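Local coordinates for protein 2-oxo-1,2-dihydroquinoline 8-monooxygenase, oxygenase component (Pseudomonas putida, PDB 1Z02) that probably acts as the oxygenase component of a Rieske-type monooxygenase, using a [2Fe-2S] cluster and a mononuclear iron to hydroxylate 2-oxo-1,2-dihydroquinoline, at residues A[189-194]-A[331-336]; A[244-249]-A[268-273]. All blocks are in the same frame, centred on the assembly; numbering follows the deposited sequence.

Contact 1: A[189-194]-A[331-336]; sequences PSVLDD and ILVRVC
Val333 holds CG1 anti to its backbone N (chi1 -176°), which places CG2 beside that N, and the two methyls serve different partners: CG1 goes to Pro189 and CG2 to Val191. On the other side Val191 has CG1 anti to its own carbonyl carbon (chi1 -51°), and this one methyl reaches two residues of the strand. It lies 3.9 Å from Val333 CG2, and Val191 CG1 is also 3.9 Å from Ile331 CD1, the side chain of Val191 crossing each of the other two at about a right angle. Pro189 meets the strand through CB and CG. Pro189 CG sits 3.8 Å from Val333 O and 4.1 Å from Val333 CG1, the side chains sliding past each other in opposite directions, while Pro189 CB presses on Val335 CG2 at 3.5 Å, tighter than a usual carbon contact. Val335 turns its other methyl to the backbone, with CG1 3.7 Å from Asp194 O.

Some polar groups of 189-194 shape the loop and others tie it to its surroundings. Ser190 to Asp193 form a type I turn, and Ser190 OG accepts from Leu192 N at 3.2 Å, an ST turn. Ser190 N donates to Asp193 OD1 at 2.9 Å, meeting that oxygen from well above the carboxylate plane, while OD2 forms a salt bridge with Arg172. Asn145 and Tyr315 bind the carbonyl oxygens of Val191 and Pro189.

Ile331, Val333 and Val335, every second residue of strand 325-335, point toward the loop. The arrangement is that of a connecting loop laid across one face of the antiparallel sheet of the catalytic domain, whose family belongs to the Bet v 1-like clan, just before the chain enters strand 196-206.

Contact 2: A[244-249]-A[268-273]; sequences PTSDDC and TDKWAP
The charged contact joins Lys270 to Asp248 in a salt bridge, the two side chains crossing at about a right angle. Lys270 NZ lies 2.7 Å from Asp248 OD2, approached on the syn side, with a second, weak bond to OD1. Asp248 OD2 also accepts from Ser246 OG at 2.6 Å, so two donors grip this oxygen and limit the turning of the carboxylate.

Neutral hydrogen bonds tie Thr245 to the opposing turn. Thr245 N donates to Lys270 O at 2.7 Å, almost straight at 169°, and its OG1, held between the backbone N and the carbonyl carbon (chi1 62°), donates to a lone pair of Asp269 O at 2.6 Å. Trp271 NE1 donates to Cys249 O at 3.1 Å, the oxygen at the ring edge but tilted 20° from its plane, and the bond bent. Beside them Pro244 and Trp271 form an antiparallel non-hydrogen-bonded pair, where strand 241-244 joins strand 271-277 in a small three-stranded sheet.

Aromatic contacts centre on Trp271. Pro244 CB stands over the face of its six-membered ring in a CH-pi contact, 4.1 Å from the centroid, and Cys249 SG approaches that ring obliquely. An alanine at Trp271 would probably leave Cys249 O without its NE1 donor and open a gap beside Pro244. Leu242, Leu266 and Asn219 also touch the Trp271 side chain, which lies about 11 Å from that of the iron ligand His221.

In the fold
Both contacts belong to the catalytic domain. Contact 1 sets a loop against strand 325-335 of the large sheet, whereas contact 2 lies at the small sheet of strands 241-244 and 271-277, where its loop leads on to the edge strand 250-253 of the large one. Their centres are 29 Å apart, the nearest atoms about 19 Å. Contact 1, with five of nine touching residues buried, meets through aliphatic side chains; its polar groups bond within the loop or to residues outside the two segments, not across the contact. Contact 2 lies farther from the chain centre and is more exposed; its salt bridge and hydrogen bonds cross between the segments, with buried Trp271 and Cys249 forming its inner part.

Contact 1: A[189-194]-A[331-336]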
loop_
_atom_site.group_PDB
_atom_site.type_symbol
_atom_site.label_atom_id
_atom_site.label_comp_id
_atom_site.label_asym_id
_atom_site.label_seq_id
_atom_site.Cartn_x
_atom_site.Cartn_y
_atom_site.Cartn_z
ATOM N N PRO A 189 34.603 -21.054 16.731
ATOM C CA PRO A 189 34.391 -20.288 17.957
ATOM C C PRO A 189 32.940 -19.838 18.095
ATOM O O PRO A 189 32.190 -19.820 17.121
ATOM C CB PRO A 189 35.350 -19.113 17.792
ATOM C CG PRO A 189 35.320 -18.873 16.319
ATOM C CD PRO A 189 35.397 -20.281 15.758
ATOM N N SER A 190 32.554 -19.484 19.315
ATOM C CA SER A 190 31.198 -19.017 19.618
ATOM C C SER A 190 31.288 -17.526 19.935
ATOM O O SER A 190 32.376 -17.030 20.245
ATOM C CB SER A 190 30.647 -19.776 20.830
ATOM O OG SER A 190 29.386 -19.268 21.233
ATOM N N VAL A 191 30.181 -16.791 19.850
ATOM C CA VAL A 191 30.260 -15.373 20.180
ATOM C C VAL A 191 30.391 -15.247 21.705
ATOM O O VAL A 191 30.658 -14.168 22.238
ATOM C CB VAL A 191 29.016 -14.550 19.703
ATOM C CG1 VAL A 191 28.746 -14.807 18.270
ATOM C CG2 VAL A 191 27.841 -14.801 20.576
ATOM N N LEU A 192 30.224 -16.370 22.404
ATOM C CA LEU A 192 30.337 -16.402 23.864
ATOM C C LEU A 192 31.780 -16.609 24.320
ATOM O O LEU A 192 32.109 -16.365 25.480
ATOM C CB LEU A 192 29.461 -17.520 24.454
ATOM C CG LEU A 192 27.938 -17.400 24.342
ATOM C CD1 LEU A 192 27.300 -18.642 24.928
ATOM C CD2 LEU A 192 27.454 -16.159 25.083
ATOM N N ASP A 193 32.636 -17.052 23.403
ATOM C CA ASP A 193 34.039 -17.312 23.715
ATOM C C ASP A 193 34.846 -16.054 24.026
ATOM O O ASP A 193 34.602 -14.980 23.471
ATOM C CB ASP A 193 34.711 -18.071 22.561
ATOM C CG ASP A 193 34.236 -19.501 22.451
ATOM O OD1 ASP A 193 34.492 -20.134 21.409
ATOM O OD2 ASP A 193 33.622 -19.998 23.413
ATOM N N ASP A 194 35.815 -16.193 24.927
ATOM C CA ASP A 194 36.661 -15.066 25.281
ATOM C C ASP A 194 37.483 -14.665 24.057
ATOM O O ASP A 194 37.944 -15.522 23.298
ATOM C CB ASP A 194 37.591 -15.439 26.441
ATOM C CG ASP A 194 36.885 -15.419 27.791
ATOM O OD1 ASP A 194 37.530 -15.757 28.808
ATOM O OD2 ASP A 194 35.691 -15.055 27.840
ATOM N N ILE A 331 27.147 -12.635 10.386
ATOM C CA ILE A 331 28.368 -12.275 11.088
ATOM C C ILE A 331 29.434 -13.350 10.948
ATOM O O ILE A 331 29.134 -14.536 10.769
ATOM C CB ILE A 331 28.136 -12.007 12.615
ATOM C CG1 ILE A 331 27.766 -13.308 13.335
ATOM C CG2 ILE A 331 27.077 -10.928 12.799
ATOM C CD1 ILE A 331 27.770 -13.208 14.834
ATOM N N LEU A 332 30.685 -12.910 11.019
ATOM C CA LEU A 332 31.837 -13.799 10.943
ATOM C C LEU A 332 32.542 -13.629 12.272
ATOM O O LEU A 332 32.769 -12.506 12.725
ATOM C CB LEU A 332 32.770 -13.400 9.795
ATOM C CG LEU A 332 32.195 -13.599 8.394
ATOM C CD1 LEU A 332 33.163 -13.097 7.354
ATOM C CD2 LEU A 332 31.880 -15.071 8.193
ATOM N N VAL A 333 32.874 -14.748 12.897
ATOM C CA VAL A 333 33.530 -14.729 14.192
ATOM C C VAL A 333 34.883 -15.424 14.129
ATOM O O VAL A 333 35.037 -16.443 13.454
ATOM C CB VAL A 333 32.652 -15.440 15.255
ATOM C CG1 VAL A 333 33.298 -15.323 16.627
ATOM C CG2 VAL A 333 31.249 -14.824 15.281
ATOM N N ARG A 334 35.864 -14.844 14.811
ATOM C CA ARG A 334 37.205 -15.417 14.888
ATOM C C ARG A 334 37.829 -14.960 16.199
ATOM O O ARG A 334 37.791 -13.775 16.526
ATOM C CB ARG A 334 38.087 -14.958 13.727
ATOM C CG ARG A 334 39.440 -15.658 13.723
ATOM C CD ARG A 334 40.439 -15.066 12.749
ATOM N NE ARG A 334 41.698 -15.809 12.797
ATOM C CZ ARG A 334 42.147 -16.585 11.813
ATOM N NH1 ARG A 334 43.300 -17.228 11.945
ATOM N NH2 ARG A 334 41.451 -16.712 10.692
ATOM N N VAL A 335 38.391 -15.896 16.956
ATOM C CA VAL A 335 39.010 -15.545 18.222
ATOM C C VAL A 335 40.338 -14.857 17.943
ATOM O O VAL A 335 41.215 -15.406 17.272
ATOM C CB VAL A 335 39.244 -16.792 19.106
ATOM C CG1 VAL A 335 39.974 -16.394 20.387
ATOM C CG2 VAL A 335 37.900 -17.429 19.465
ATOM N N CYS A 336 40.467 -13.637 18.449
ATOM C CA CYS A 336 41.671 -12.845 18.252
ATOM C C CYS A 336 42.249 -12.455 19.601
ATOM O O CYS A 336 41.821 -11.473 20.201
ATOM C CB CYS A 336 41.334 -11.591 17.441
ATOM S SG CYS A 336 40.530 -11.931 15.817
#

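Contact 2: A[244-249]-A[268-273]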
loop_
_atom_site.group_PDB
_atom_site.type_symbol
_atom_site.label_atom_id
_atom_site.label_comp_id
_atom_site.label_asym_id
_atom_site.label_seq_id
_atom_site.Cartn_x
_atom_site.Cartn_y
_atom_site.Cartn_z
ATOM N N PRO A 244 21.122 -36.987 0.627
ATOM C CA PRO A 244 21.220 -37.766 1.859
ATOM C C PRO A 244 21.240 -39.243 1.454
ATOM O O PRO A 244 20.391 -39.697 0.677
ATOM C CB PRO A 244 19.953 -37.377 2.612
ATOM C CG PRO A 244 18.970 -37.127 1.513
ATOM C CD PRO A 244 19.792 -36.363 0.498
ATOM N N THR A 245 22.213 -39.985 1.966
ATOM C CA THR A 245 22.344 -41.398 1.633
ATOM C C THR A 245 21.697 -42.299 2.666
ATOM O O THR A 245 21.389 -43.460 2.394
ATOM C CB THR A 245 23.826 -41.787 1.496
ATOM O OG1 THR A 245 24.501 -41.581 2.744
ATOM C CG2 THR A 245 24.486 -40.944 0.422
ATOM N N SER A 246 21.502 -41.758 3.861
ATOM C CA SER A 246 20.892 -42.520 4.933
ATOM C C SER A 246 19.849 -41.710 5.669
ATOM O O SER A 246 19.714 -40.503 5.475
ATOM C CB SER A 246 21.948 -43.011 5.925
ATOM O OG SER A 246 22.596 -41.929 6.570
ATOM N N ASP A 247 19.127 -42.400 6.534
ATOM C CA ASP A 247 18.060 -41.814 7.312
ATOM C C ASP A 247 18.571 -40.881 8.387
ATOM O O ASP A 247 17.928 -39.887 8.711
ATOM C CB ASP A 247 17.257 -42.932 7.958
ATOM C CG ASP A 247 15.795 -42.745 7.792
ATOM O OD1 ASP A 247 15.017 -43.608 8.239
ATOM O OD2 ASP A 247 15.424 -41.722 7.203
ATOM N N ASP A 248 19.723 -41.219 8.953
ATOM C CA ASP A 248 20.326 -40.427 10.015
ATOM C C ASP A 248 21.343 -39.419 9.479
ATOM O O ASP A 248 22.341 -39.133 10.135
ATOM C CB ASP A 248 21.008 -41.354 11.020
ATOM C CG ASP A 248 22.088 -42.211 10.384
ATOM O OD1 ASP A 248 22.799 -42.904 11.140
ATOM O OD2 ASP A 248 22.227 -42.197 9.140
ATOM N N CYS A 249 21.095 -38.888 8.288
ATOM C CA CYS A 249 21.995 -37.905 7.694
ATOM C C CYS A 249 22.001 -36.634 8.537
ATOM O O CYS A 249 22.898 -35.803 8.419
ATOM C CB CYS A 249 21.544 -37.568 6.277
ATOM S SG CYS A 249 19.873 -36.897 6.227
ATOM N N THR A 268 30.591 -36.416 4.995
ATOM C CA THR A 268 30.654 -37.754 5.554
ATOM C C THR A 268 29.928 -38.570 4.501
ATOM O O THR A 268 29.395 -38.010 3.541
ATOM C CB THR A 268 29.914 -37.895 6.913
ATOM O OG1 THR A 268 28.510 -37.667 6.741
ATOM C CG2 THR A 268 30.472 -36.918 7.921
ATOM N N ASP A 269 29.889 -39.882 4.664
ATOM C CA ASP A 269 29.220 -40.704 3.674
ATOM C C ASP A 269 27.692 -40.569 3.691
ATOM O O ASP A 269 27.011 -41.109 2.821
ATOM C CB ASP A 269 29.642 -42.158 3.860
ATOM C CG ASP A 269 29.185 -42.720 5.149
ATOM O OD1 ASP A 269 28.002 -42.944 5.295
ATOM O OD2 ASP A 269 29.981 -42.945 6.049
ATOM N N LYS A 270 27.161 -39.823 4.660
ATOM C CA LYS A 270 25.716 -39.628 4.781
ATOM C C LYS A 270 25.182 -38.632 3.760
ATOM O O LYS A 270 23.984 -38.584 3.499
ATOM C CB LYS A 270 25.365 -39.151 6.192
ATOM C CG LYS A 270 25.950 -40.009 7.293
ATOM C CD LYS A 270 24.871 -40.675 8.095
ATOM C CE LYS A 270 25.471 -41.578 9.146
ATOM N NZ LYS A 270 24.804 -42.899 9.124
ATOM N N TRP A 271 26.082 -37.827 3.208
ATOM C CA TRP A 271 25.726 -36.848 2.193
ATOM C C TRP A 271 26.651 -37.016 0.989
ATOM O O TRP A 271 27.864 -36.828 1.094
ATOM C CB TRP A 271 25.848 -35.426 2.736
ATOM C CG TRP A 271 24.764 -35.041 3.693
ATOM C CD1 TRP A 271 24.790 -35.158 5.052
ATOM C CD2 TRP A 271 23.479 -34.491 3.359
ATOM N NE1 TRP A 271 23.601 -34.721 5.588
ATOM C CE2 TRP A 271 22.777 -34.311 4.573
ATOM C CE3 TRP A 271 22.850 -34.147 2.154
ATOM C CZ2 TRP A 271 21.478 -33.786 4.618
ATOM C CZ3 TRP A 271 21.557 -33.626 2.198
ATOM C CH2 TRP A 271 20.884 -33.457 3.423
ATOM N N ALA A 272 26.077 -37.366 -0.156
ATOM C CA ALA A 272 26.874 -37.568 -1.360
ATOM C C ALA A 272 26.603 -36.518 -2.432
ATOM O O ALA A 272 25.457 -36.184 -2.715
ATOM C CB ALA A 272 26.618 -38.966 -1.925
ATOM N N PRO A 273 27.671 -35.990 -3.054
ATOM C CA PRO A 273 27.516 -34.979 -4.100
ATOM C C PRO A 273 26.989 -35.585 -5.394
ATOM O O PRO A 273 27.214 -36.763 -5.672
ATOM C CB PRO A 273 28.928 -34.425 -4.253
ATOM C CG PRO A 273 29.780 -35.615 -3.969
ATOM C CD PRO A 273 29.096 -36.225 -2.761
#